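PDB 4LY5: secreted protein ASP-2 from Necator americanus, which is of unknown biochemical function but belongs to the cysteine-rich secretory (CAP) family and is secreted by a human hookworm. Local coordinates for residues Ser13-Gln18 against Asp96-Ala101; Cys57-Thr62 against Thr143-Cys148; Cys70-Ser75 against Ile87-Asp92; Leu121-Gly126 against Asn168-Asp173. One frame throughout, in Å; residues are numbered along the deposited sequence.

Interaction 1 (Ser13-Gln18 against Asp96-Ala101); sequences SEEARQ and DKAKAA
Ala16 and Ala98 meet at the centre of this contact, their CA atoms only 4.0 Å apart, and each buries more surface here than any other residue of the two segments. Ala16 lays its CB against the backbone at the start of helix 97-109, 3.9 Å from Lys97 O. The CB of Ala98 in turn lies against the carboxylate end of Glu15, with Glu15 OE1 at 3.6 Å. Glu15 arrives there by turning CG away from its own amide nitrogen (chi1 -165°) and running on extended. Its OE1 then comes to 4.2 Å from Asp96 OD2, the two carboxylate planes perpendicular. This like-charged pair sits at two helix N-termini, whose dipoles probably ease the repulsion. Lys97 offers its CB to the CB of Ala16 at 4.1 Å, while its chain leads away to carry NZ to the carbonyl oxygens of Val150 and Gly11. Further along, Ala101 CB packs against Ala16 O, 3.9 Å away.

Both helices begin with a side-chain N-cap: Ser13 OG accepts from Ala16 N, and Asp96 OD1 from Lys99 N through its anti lone pair. No hydrogen bond joins the segments. With axes 8.1 Å apart and inclined by 12°, this is close, nearly parallel alanine-based helix packing within one helical layer of the CAP alpha-beta-alpha sandwich.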
loop_
_atom_site.group_PDB
_atom_site.type_symbol
_atom_site.label_atom_id
_atom_site.label_comp_id
_atom_site.label_asym_id
_atom_site.label_seq_id
_atom_site.Cartn_x
_atom_site.Cartn_y
_atom_site.Cartn_z
ATOM N N SER A 13 2.515 17.638 0.807
ATOM C CA SER A 13 1.697 18.426 -0.157
ATOM C C SER A 13 0.373 17.736 -0.468
ATOM O O SER A 13 0.273 16.501 -0.392
ATOM C CB SER A 13 2.486 18.678 -1.468
ATOM O OG SER A 13 2.742 17.473 -2.215
ATOM N N GLU A 14 -0.656 18.484 -0.836
ATOM C CA GLU A 14 -1.874 17.873 -1.266
ATOM C C GLU A 14 -1.621 17.052 -2.556
ATOM O O GLU A 14 -2.223 15.988 -2.732
ATOM C CB GLU A 14 -2.945 18.927 -1.508
ATOM C CG GLU A 14 -4.369 18.396 -1.390
ATOM C CD GLU A 14 -4.758 17.765 -0.045
ATOM O OE1 GLU A 14 -4.122 18.005 1.008
ATOM O OE2 GLU A 14 -5.755 16.990 -0.044
ATOM N N GLU A 15 -0.758 17.555 -3.432
ATOM C CA GLU A 15 -0.382 16.782 -4.632
ATOM C C GLU A 15 0.162 15.356 -4.270
ATOM O O GLU A 15 -0.178 14.367 -4.921
ATOM C CB GLU A 15 0.608 17.565 -5.494
ATOM C CG GLU A 15 0.780 17.033 -6.923
ATOM C CD GLU A 15 2.024 17.571 -7.648
ATOM O OE1 GLU A 15 2.987 18.063 -7.000
ATOM O OE2 GLU A 15 2.046 17.479 -8.896
ATOM N N ALA A 16 1.037 15.276 -3.279
ATOM C CA ALA A 16 1.605 13.936 -2.909
ATOM C C ALA A 16 0.554 13.058 -2.282
ATOM O O ALA A 16 0.490 11.827 -2.527
ATOM C CB ALA A 16 2.729 14.113 -1.927
ATOM N N ARG A 17 -0.278 13.675 -1.384
ATOM C CA ARG A 17 -1.388 12.885 -0.771
ATOM C C ARG A 17 -2.291 12.304 -1.816
ATOM O O ARG A 17 -2.735 11.102 -1.705
ATOM C CB ARG A 17 -2.248 13.801 0.147
ATOM C CG ARG A 17 -1.498 14.240 1.391
ATOM C CD ARG A 17 -2.429 15.169 2.215
ATOM N NE ARG A 17 -1.780 15.619 3.444
ATOM C CZ ARG A 17 -1.404 16.871 3.662
ATOM N NH1 ARG A 17 -1.741 17.851 2.810
ATOM N NH2 ARG A 17 -0.820 17.182 4.809
ATOM N N GLN A 18 -2.640 13.123 -2.847
ATOM C CA GLN A 18 -3.515 12.721 -3.930
ATOM C C GLN A 18 -2.880 11.603 -4.688
ATOM O O GLN A 18 -3.565 10.590 -5.003
ATOM C CB GLN A 18 -3.932 13.935 -4.825
ATOM C CG GLN A 18 -5.259 14.512 -4.258
ATOM C CD GLN A 18 -5.857 15.685 -5.070
ATOM O OE1 GLN A 18 -5.144 16.398 -5.784
ATOM N NE2 GLN A 18 -7.179 15.871 -4.962
ATOM N N ASP A 96 10.908 15.835 -5.805
ATOM C CA ASP A 96 9.560 16.381 -5.650
ATOM C C ASP A 96 8.715 15.318 -4.926
ATOM O O ASP A 96 8.907 14.113 -5.171
ATOM C CB ASP A 96 8.996 16.639 -7.055
ATOM C CG ASP A 96 7.514 16.970 -7.056
ATOM O OD1 ASP A 96 6.679 16.034 -7.010
ATOM O OD2 ASP A 96 7.157 18.171 -7.160
ATOM N N LYS A 97 7.819 15.751 -4.038
ATOM C CA LYS A 97 7.218 14.761 -3.099
ATOM C C LYS A 97 6.221 13.864 -3.774
ATOM O O LYS A 97 6.074 12.681 -3.369
ATOM C CB LYS A 97 6.613 15.414 -1.852
ATOM C CG LYS A 97 7.686 16.029 -0.934
ATOM C CD LYS A 97 7.134 16.626 0.328
ATOM C CE LYS A 97 8.313 17.094 1.198
ATOM N NZ LYS A 97 7.951 16.884 2.610
ATOM N N ALA A 98 5.480 14.416 -4.739
ATOM C CA ALA A 98 4.540 13.609 -5.587
ATOM C C ALA A 98 5.224 12.613 -6.487
ATOM O O ALA A 98 4.717 11.494 -6.664
ATOM C CB ALA A 98 3.643 14.535 -6.414
ATOM N N LYS A 99 6.405 12.951 -6.993
ATOM C CA LYS A 99 7.256 12.023 -7.759
ATOM C C LYS A 99 7.746 10.875 -6.863
ATOM O O LYS A 99 7.693 9.659 -7.234
ATOM C CB LYS A 99 8.424 12.808 -8.456
ATOM C CG LYS A 99 9.414 11.930 -9.224
ATOM C CD LYS A 99 10.502 12.734 -9.935
ATOM C CE LYS A 99 11.427 11.832 -10.752
ATOM N NZ LYS A 99 12.514 12.621 -11.413
ATOM N N ALA A 100 8.186 11.250 -5.662
ATOM C CA ALA A 100 8.606 10.264 -4.624
ATOM C C ALA A 100 7.368 9.351 -4.272
ATOM O O ALA A 100 7.566 8.132 -4.085
ATOM C CB ALA A 100 9.162 10.991 -3.376
ATOM N N ALA A 101 6.126 9.893 -4.202
ATOM C CA ALA A 101 4.898 9.063 -3.922
ATOM C C ALA A 101 4.727 8.089 -5.049
ATOM O O ALA A 101 4.411 6.911 -4.822
ATOM C CB ALA A 101 3.659 9.955 -3.815
#

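Interaction 2 (Cys57-Thr62 against Thr143-Cys148); sequences CEVEKT and TVKLGC
Val59 lays its CG1 methyl over the backbone of Gly147, 3.3 Å from Gly147 N, while its CG2 branch reaches the Lys145 CB at 4.3 Å. CG1 gets there because it stands opposite the amide nitrogen of its own residue (chi1 175°). Gly147 has no side chain to hold the helix off, and the CA atoms of Glu60 and Gly147 approach to 3.8 Å. The axes pass 5.8 Å apart at a signed crossing of -42°. Helix 57-67 thereby rests on one face of the central sheet of the CAP alpha-beta-alpha sandwich, while Leu146 turns to the other face and meets Phe20 and Leu21 of helix 14-32. Just upstream, Val144 and Lys145 form a classic beta bulge opposite Gly164.

Glu60 reaches out extended across the strand at Cys148, its CG 3.2 Å from Cys148 O. Glu60 OE2 lies 3.5 Å from that same oxygen, two acceptors that cannot bond each other. The buried carboxylate is satisfied by partners beyond the segments: OE2 by Tyr55 OH and a salt bridge to Arg17 NE, OE1 by Asn10 ND2. Tyr55 OH also bonds Cys148 N, so one hydroxyl links the glutamate to the strand it lies against.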
loop_
_atom_site.group_PDB
_atom_site.type_symbol
_atom_site.label_atom_id
_atom_site.label_comp_id
_atom_site.label_asym_id
_atom_site.label_seq_id
_atom_site.Cartn_x
_atom_site.Cartn_y
_atom_site.Cartn_z
ATOM N N CYS A 57 -5.782 11.652 7.736
ATOM C CA CYS A 57 -4.769 12.529 8.329
ATOM C C CYS A 57 -4.134 12.041 9.636
ATOM O O CYS A 57 -2.989 12.434 9.933
ATOM C CB CYS A 57 -5.342 13.971 8.589
ATOM S SG CYS A 57 -6.199 14.634 7.198
ATOM N N GLU A 58 -4.830 11.243 10.452
ATOM C CA GLU A 58 -4.157 10.704 11.648
ATOM C C GLU A 58 -3.153 9.602 11.349
ATOM O O GLU A 58 -2.118 9.476 12.028
ATOM C CB GLU A 58 -5.170 10.185 12.680
ATOM C CG GLU A 58 -5.914 11.273 13.437
ATOM C CD GLU A 58 -4.928 12.182 14.163
ATOM O OE1 GLU A 58 -4.786 13.352 13.712
ATOM O OE2 GLU A 58 -4.264 11.667 15.104
ATOM N N VAL A 59 -3.478 8.789 10.341
ATOM C CA VAL A 59 -2.497 7.759 9.900
ATOM C C VAL A 59 -1.270 8.503 9.350
ATOM O O VAL A 59 -0.119 8.050 9.448
ATOM C CB VAL A 59 -3.167 6.803 8.837
ATOM C CG1 VAL A 59 -2.131 5.792 8.276
ATOM C CG2 VAL A 59 -4.421 6.052 9.377
ATOM N N GLU A 60 -1.544 9.564 8.601
ATOM C CA GLU A 60 -0.423 10.410 8.070
ATOM C C GLU A 60 0.493 10.893 9.211
ATOM O O GLU A 60 1.759 10.889 9.131
ATOM C CB GLU A 60 -0.925 11.598 7.207
ATOM C CG GLU A 60 0.204 12.551 6.746
ATOM C CD GLU A 60 -0.279 13.697 5.886
ATOM O OE1 GLU A 60 -0.316 14.870 6.338
ATOM O OE2 GLU A 60 -0.663 13.457 4.754
ATOM N N LYS A 61 -0.161 11.299 10.300
ATOM C CA LYS A 61 0.609 11.794 11.474
ATOM C C LYS A 61 1.566 10.748 12.028
ATOM O O LYS A 61 2.729 11.034 12.263
ATOM C CB LYS A 61 -0.354 12.315 12.561
ATOM C CG LYS A 61 0.347 12.954 13.762
ATOM C CD LYS A 61 -0.570 12.870 14.990
ATOM C CE LYS A 61 0.120 13.265 16.297
ATOM N NZ LYS A 61 0.508 14.713 16.335
ATOM N N THR A 62 1.165 9.490 12.134
ATOM C CA THR A 62 2.097 8.472 12.651
ATOM C C THR A 62 3.130 8.074 11.608
ATOM O O THR A 62 4.240 7.720 11.936
ATOM C CB THR A 62 1.405 7.212 13.256
ATOM O OG1 THR A 62 0.320 6.768 12.406
ATOM C CG2 THR A 62 0.777 7.517 14.757
ATOM N N THR A 143 -7.800 -3.479 4.515
ATOM C CA THR A 143 -7.163 -2.198 4.769
ATOM C C THR A 143 -7.814 -1.072 3.953
ATOM O O THR A 143 -7.939 -1.168 2.736
ATOM C CB THR A 143 -5.680 -2.273 4.413
ATOM O OG1 THR A 143 -5.058 -3.177 5.299
ATOM C CG2 THR A 143 -5.059 -0.903 4.594
ATOM N N VAL A 144 -8.389 -0.105 4.656
ATOM C CA VAL A 144 -9.186 0.993 4.087
ATOM C C VAL A 144 -8.770 2.427 4.378
ATOM O O VAL A 144 -9.400 3.344 3.893
ATOM C CB VAL A 144 -10.712 0.876 4.443
ATOM C CG1 VAL A 144 -11.310 -0.372 3.798
ATOM C CG2 VAL A 144 -10.914 0.911 5.973
ATOM N N LYS A 145 -7.760 2.617 5.192
ATOM C CA LYS A 145 -7.273 3.962 5.486
ATOM C C LYS A 145 -5.783 4.021 5.099
ATOM O O LYS A 145 -5.031 3.063 5.402
ATOM C CB LYS A 145 -7.441 4.182 7.006
ATOM C CG LYS A 145 -8.880 4.561 7.396
ATOM C CD LYS A 145 -9.029 4.795 8.914
ATOM C CE LYS A 145 -8.131 3.887 9.758
ATOM N NZ LYS A 145 -8.066 4.287 11.194
ATOM N N LEU A 146 -5.344 5.137 4.491
ATOM C CA LEU A 146 -3.969 5.371 3.983
ATOM C C LEU A 146 -3.504 6.661 4.521
ATOM O O LEU A 146 -4.273 7.621 4.410
ATOM C CB LEU A 146 -3.948 5.389 2.439
ATOM C CG LEU A 146 -2.578 5.578 1.809
ATOM C CD1 LEU A 146 -1.681 4.358 2.155
ATOM C CD2 LEU A 146 -2.838 5.723 0.289
ATOM N N GLY A 147 -2.292 6.702 5.060
ATOM C CA GLY A 147 -1.659 8.023 5.367
ATOM C C GLY A 147 -0.179 7.885 5.132
ATOM O O GLY A 147 0.469 6.913 5.651
ATOM N N CYS A 148 0.417 8.931 4.515
ATOM C CA CYS A 148 1.810 8.827 4.160
ATOM C C CYS A 148 2.557 10.103 4.390
ATOM O O CYS A 148 1.947 11.193 4.389
ATOM C CB CYS A 148 1.935 8.451 2.642
ATOM S SG CYS A 148 1.052 6.981 2.109
#

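Interaction 3 (Cys70-Ser75 against Ile87-Asp92); sequences CVFKHS and IFMSSD. With ZN (zinc ion), chain B.
The Phe72 ring is clamped between two side chains of strand 84-90, Ile87 on one face and Met89 on the opposite one. Ile87 CD1 stands 3.7 Å from the ring centroid and 16° off its normal, a CH-pi contact displaced slightly toward the rim. From the other side Met89 CG makes a second CH-pi contact, and SD, the next atom along, lies over the same face 3.9 Å from the centroid, a Met-aromatic contact. Between these two pillars the ring edge dips to the strand backbone, Phe72 CE1 lying 3.6 Å from Phe88 C. Pointing CG opposite its own amide nitrogen (chi1 -172°) is what swings the phenyl group into this slot.

Ile87 serves a second ring as well: its CG1 sits over one face of the His74 imidazole, 4.1 Å from the centroid and 22° off the normal. The isoleucine is thus wedged between the two aromatic rings. The touching parts run in nearly opposite directions, yet their nearest CA atoms, those of His74 and Ile87, are still 7.0 Å apart, and no hydrogen bond crosses between them; the gap is filled by side chains, which touch each other and the facing backbone.

His74 NE2 binds the zinc ion at 2.2 Å, and its ND1 is hydrogen-bonded to Glu85 OE1. With one nitrogen tied to a carboxylate and one face packed on Ile87, the imidazole is restrained in rotation. The contact is apolar and probably contributes, with the Glu85 bond, to presenting NE2 to the metal, consistent with the histidine-lined, metal-binding cavity known from CAP proteins.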
loop_
_atom_site.group_PDB
_atom_site.type_symbol
_atom_site.label_atom_id
_atom_site.label_comp_id
_atom_site.label_asym_id
_atom_site.label_seq_id
_atom_site.Cartn_x
_atom_site.Cartn_y
_atom_site.Cartn_z
ATOM N N CYS A 70 14.274 10.283 9.966
ATOM C CA CYS A 70 15.301 10.096 8.963
ATOM C C CYS A 70 16.175 8.857 9.176
ATOM O O CYS A 70 17.350 8.842 8.808
ATOM C CB CYS A 70 16.140 11.378 8.794
ATOM S SG CYS A 70 15.238 12.607 7.817
ATOM N N VAL A 71 15.592 7.801 9.770
ATOM C CA VAL A 71 16.288 6.528 9.833
ATOM C C VAL A 71 15.441 5.527 9.025
ATOM O O VAL A 71 14.217 5.381 9.296
ATOM C CB VAL A 71 16.431 6.060 11.304
ATOM C CG1 VAL A 71 17.000 4.626 11.350
ATOM C CG2 VAL A 71 17.338 7.014 12.092
ATOM N N PHE A 72 16.066 4.891 8.040
ATOM C CA PHE A 72 15.355 3.892 7.196
ATOM C C PHE A 72 15.007 2.668 8.072
ATOM O O PHE A 72 15.829 1.746 8.243
ATOM C CB PHE A 72 16.107 3.531 5.910
ATOM C CG PHE A 72 15.313 2.653 4.945
ATOM C CD1 PHE A 72 14.239 3.189 4.192
ATOM C CD2 PHE A 72 15.661 1.288 4.727
ATOM C CE1 PHE A 72 13.466 2.380 3.354
ATOM C CE2 PHE A 72 14.906 0.492 3.868
ATOM C CZ PHE A 72 13.841 1.032 3.147
ATOM N N LYS A 73 13.811 2.661 8.656
ATOM C CA LYS A 73 13.488 1.585 9.601
ATOM C C LYS A 73 12.024 1.466 9.801
ATOM O O LYS A 73 11.332 2.485 9.937
ATOM C CB LYS A 73 14.158 1.968 10.948
ATOM C CG LYS A 73 14.468 0.875 11.940
ATOM C CD LYS A 73 14.950 1.569 13.220
ATOM C CE LYS A 73 14.116 1.154 14.421
ATOM N NZ LYS A 73 14.135 -0.326 14.667
ATOM N N HIS A 74 11.502 0.250 9.833
ATOM C CA HIS A 74 10.121 0.048 10.272
ATOM C C HIS A 74 9.913 0.534 11.719
ATOM O O HIS A 74 10.826 0.468 12.558
ATOM C CB HIS A 74 9.685 -1.419 10.077
ATOM C CG HIS A 74 9.304 -1.722 8.678
ATOM N ND1 HIS A 74 8.134 -1.252 8.106
ATOM C CD2 HIS A 74 9.940 -2.427 7.711
ATOM C CE1 HIS A 74 8.049 -1.686 6.865
ATOM N NE2 HIS A 74 9.131 -2.385 6.591
ATOM N N SER A 75 8.808 1.223 11.981
ATOM C CA SER A 75 8.444 1.563 13.375
ATOM C C SER A 75 7.948 0.357 14.125
ATOM O O SER A 75 7.430 -0.628 13.521
ATOM C CB SER A 75 7.425 2.704 13.349
ATOM O OG SER A 75 6.255 2.236 12.731
ATOM N N ILE A 87 7.757 1.100 3.765
ATOM C CA ILE A 87 8.797 2.176 3.738
ATOM C C ILE A 87 9.609 2.142 2.462
ATOM O O ILE A 87 9.720 1.117 1.794
ATOM C CB ILE A 87 9.729 2.075 4.952
ATOM C CG1 ILE A 87 10.565 0.735 4.962
ATOM C CG2 ILE A 87 9.041 2.337 6.295
ATOM C CD1 ILE A 87 11.682 0.774 6.030
ATOM N N PHE A 88 10.170 3.306 2.032
ATOM C CA PHE A 88 10.869 3.373 0.778
ATOM C C PHE A 88 11.883 4.469 0.899
ATOM O O PHE A 88 11.637 5.477 1.578
ATOM C CB PHE A 88 9.907 3.749 -0.356
ATOM C CG PHE A 88 10.586 4.029 -1.652
ATOM C CD1 PHE A 88 10.993 2.985 -2.470
ATOM C CD2 PHE A 88 10.770 5.347 -2.073
ATOM C CE1 PHE A 88 11.603 3.277 -3.704
ATOM C CE2 PHE A 88 11.369 5.622 -3.291
ATOM C CZ PHE A 88 11.786 4.584 -4.098
ATOM N N MET A 89 13.040 4.274 0.270
ATOM C CA MET A 89 14.004 5.414 0.186
ATOM C C MET A 89 14.588 5.502 -1.228
ATOM O O MET A 89 14.630 4.517 -2.014
ATOM C CB MET A 89 15.052 5.276 1.264
ATOM C CG MET A 89 15.814 3.928 1.151
ATOM S SD MET A 89 17.280 3.927 2.209
ATOM C CE MET A 89 18.284 5.175 1.504
ATOM N N SER A 90 15.023 6.718 -1.588
ATOM C CA SER A 90 15.705 7.001 -2.842
ATOM C C SER A 90 16.856 7.917 -2.446
ATOM O O SER A 90 16.708 8.656 -1.478
ATOM C CB SER A 90 14.750 7.738 -3.817
ATOM O OG SER A 90 15.462 8.560 -4.696
ATOM N N SER A 91 17.977 7.893 -3.191
ATOM C CA SER A 91 19.184 8.640 -2.793
ATOM C C SER A 91 19.010 10.081 -3.242
ATOM O O SER A 91 19.758 10.908 -2.789
ATOM C CB SER A 91 20.437 8.083 -3.490
ATOM O OG SER A 91 20.209 8.250 -4.879
ATOM N N ASP A 92 17.968 10.394 -4.034
ATOM C CA ASP A 92 17.696 11.794 -4.479
ATOM C C ASP A 92 16.884 12.544 -3.425
ATOM O O ASP A 92 15.647 12.552 -3.495
ATOM C CB ASP A 92 16.967 11.685 -5.813
ATOM C CG ASP A 92 16.774 13.027 -6.551
ATOM O OD1 ASP A 92 17.175 14.072 -6.051
ATOM O OD2 ASP A 92 16.189 13.021 -7.667
HETATM ZN ZN ZN B . 9.165 -3.840 4.971
#

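Interaction 4 (Leu121-Gly126 against Asn168-Asp173); sequences LKLTGG and NMMGKD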
loop_
_atom_site.group_PDB
_atom_site.type_symbol
_atom_site.label_atom_id
_atom_site.label_comp_id
_atom_site.label_asym_id
_atom_site.label_seq_id
_atom_site.Cartn_x
_atom_site.Cartn_y
_atom_site.Cartn_z
ATOM N N LEU A 121 -3.370 -17.153 -1.899
ATOM C CA LEU A 121 -3.148 -15.872 -1.193
ATOM C C LEU A 121 -3.090 -15.914 0.301
ATOM O O LEU A 121 -3.086 -14.865 0.952
ATOM C CB LEU A 121 -4.218 -14.861 -1.563
ATOM C CG LEU A 121 -4.500 -14.735 -3.065
ATOM C CD1 LEU A 121 -5.633 -13.730 -3.272
ATOM C CD2 LEU A 121 -3.282 -14.384 -3.958
ATOM N N LYS A 122 -3.016 -17.099 0.892
ATOM C CA LYS A 122 -2.890 -17.185 2.358
ATOM C C LYS A 122 -1.498 -16.731 2.792
ATOM O O LYS A 122 -0.468 -17.185 2.243
ATOM C CB LYS A 122 -3.143 -18.654 2.776
ATOM C CG LYS A 122 -3.105 -18.936 4.253
ATOM C CD LYS A 122 -2.753 -20.426 4.450
ATOM C CE LYS A 122 -3.915 -21.258 5.004
ATOM N NZ LYS A 122 -5.210 -21.105 4.277
ATOM N N LEU A 123 -1.427 -15.843 3.763
ATOM C CA LEU A 123 -0.143 -15.214 4.039
ATOM C C LEU A 123 0.762 -16.020 4.986
ATOM O O LEU A 123 0.845 -15.728 6.180
ATOM C CB LEU A 123 -0.329 -13.783 4.535
ATOM C CG LEU A 123 1.020 -13.049 4.622
ATOM C CD1 LEU A 123 1.398 -12.396 3.287
ATOM C CD2 LEU A 123 1.040 -12.039 5.749
ATOM N N THR A 124 1.431 -17.030 4.423
ATOM C CA THR A 124 2.316 -17.940 5.165
ATOM C C THR A 124 3.780 -17.446 5.177
ATOM O O THR A 124 4.187 -16.673 4.309
ATOM C CB THR A 124 2.271 -19.369 4.574
ATOM O OG1 THR A 124 2.716 -19.338 3.210
ATOM C CG2 THR A 124 0.865 -19.974 4.652
ATOM N N GLY A 125 4.560 -17.909 6.162
ATOM C CA GLY A 125 5.972 -17.522 6.336
ATOM C C GLY A 125 6.864 -17.707 5.118
ATOM O O GLY A 125 7.817 -16.943 4.907
ATOM N N GLY A 126 6.556 -18.726 4.316
ATOM C CA GLY A 126 7.246 -18.947 3.051
ATOM C C GLY A 126 6.947 -17.791 2.122
ATOM O O GLY A 126 7.857 -17.257 1.475
ATOM N N ASN A 168 -1.172 -7.864 6.441
ATOM C CA ASN A 168 -0.105 -8.867 6.577
ATOM C C ASN A 168 -0.270 -9.689 7.905
ATOM O O ASN A 168 0.710 -10.089 8.502
ATOM C CB ASN A 168 1.310 -8.263 6.454
ATOM C CG ASN A 168 1.588 -7.741 5.038
ATOM O OD1 ASN A 168 0.797 -8.008 4.132
ATOM N ND2 ASN A 168 2.684 -7.061 4.857
ATOM N N MET A 169 -1.510 -9.929 8.309
ATOM C CA MET A 169 -1.768 -10.863 9.425
ATOM C C MET A 169 -1.424 -12.327 9.039
ATOM O O MET A 169 -1.890 -12.879 7.994
ATOM C CB MET A 169 -3.209 -10.693 9.912
ATOM C CG MET A 169 -3.534 -9.238 10.224
ATOM S SD MET A 169 -5.259 -8.877 10.678
ATOM C CE MET A 169 -6.139 -8.962 9.101
ATOM N N MET A 170 -0.553 -12.954 9.834
ATOM C CA MET A 170 -0.113 -14.334 9.508
ATOM C C MET A 170 -1.330 -15.289 9.445
ATOM O O MET A 170 -2.254 -15.223 10.260
ATOM C CB MET A 170 0.970 -14.850 10.472
ATOM C CG MET A 170 2.317 -14.122 10.376
ATOM S SD MET A 170 3.239 -14.517 8.870
ATOM C CE MET A 170 4.052 -12.959 8.466
ATOM N N GLY A 171 -1.335 -16.145 8.433
ATOM C CA GLY A 171 -2.427 -17.078 8.229
ATOM C C GLY A 171 -3.654 -16.592 7.467
ATOM O O GLY A 171 -4.400 -17.431 6.973
ATOM N N LYS A 172 -3.880 -15.269 7.363
ATOM C CA LYS A 172 -5.089 -14.740 6.680
ATOM C C LYS A 172 -4.878 -14.539 5.177
ATOM O O LYS A 172 -3.750 -14.465 4.715
ATOM C CB LYS A 172 -5.597 -13.449 7.317
ATOM C CG LYS A 172 -5.427 -13.411 8.828
ATOM C CD LYS A 172 -6.612 -12.765 9.519
ATOM C CE LYS A 172 -6.802 -13.402 10.897
ATOM N NZ LYS A 172 -8.240 -13.673 11.199
ATOM N N ASP A 173 -5.965 -14.456 4.411
ATOM C CA ASP A 173 -5.797 -14.314 2.954
ATOM C C ASP A 173 -5.571 -12.838 2.714
ATOM O O ASP A 173 -6.090 -11.998 3.480
ATOM C CB ASP A 173 -7.035 -14.762 2.204
ATOM C CG ASP A 173 -7.193 -16.309 2.164
ATOM O OD1 ASP A 173 -6.288 -17.081 2.525
ATOM O OD2 ASP A 173 -8.236 -16.746 1.707
#
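Lys122 and Asp173 form a single beta bridge, their CA atoms 4.1 Å apart, and two backbone hydrogen bonds fasten the neighbouring residues. Leu123 N donates to Lys172 O at 2.9 Å, and Gly171 N donates to Leu123 O at 3.2 Å, so Leu123 is gripped through both its amide and its carbonyl. Leu123 is itself the centre of an inverse gamma turn, whose Thr124 N to Lys122 O bond is weak. Opposite it, Met169 to Lys172 make a type II turn, with Gly171 supplying the positive phi of 85°. Beside the bridge, Asp173 CA adds a CA-H...O contact to Leu121 O.

Among the side chains, Leu123 buries the most surface: CG stands opposite its amide nitrogen (chi1 -171°) and CD2 reaches the backbone of Asn168, 3.4 Å from Asn168 O. Met170, bent at chi2 and chi3, brings CE to 4.2 Å from Leu123 CD2. At the exposed end, Asp173 OD1 lies alongside Lys122 CB at 3.5 Å, whereas Lys122 NZ stays 4.5 Å from OD1, a loose attraction beyond a salt bridge. The amide of Asn168 faces elsewhere, bonded to Thr136 OG1 and Gly133 O, its side chain about 7 Å from the zinc ion.

A type II turn is thus bridged to the inverse gamma turn that leads into helix 125-129, joining two loops of which the Asn168 end comes close to the metal.

In the fold
Interaction 2 is the buried contact, seating helix 57-67 on the central sheet; interaction 1 is partly buried and pairs helices 14-32 and 97-109. The two touch through the arginine-glutamate salt bridge between them, and their segments alternate along the chain. Interaction 3 lies at the surface but reaches the same sheet as interaction 2, through the outer strand 84-90. Interaction 4, partly buried, joins loops alone, its centre about 31 Å from that of interaction 1 and across the centre of the chain. Close backbone approach at alanine or glycine marks the first two, aromatic and sulfur packing the third, and backbone hydrogen bonding between the segments only the fourth.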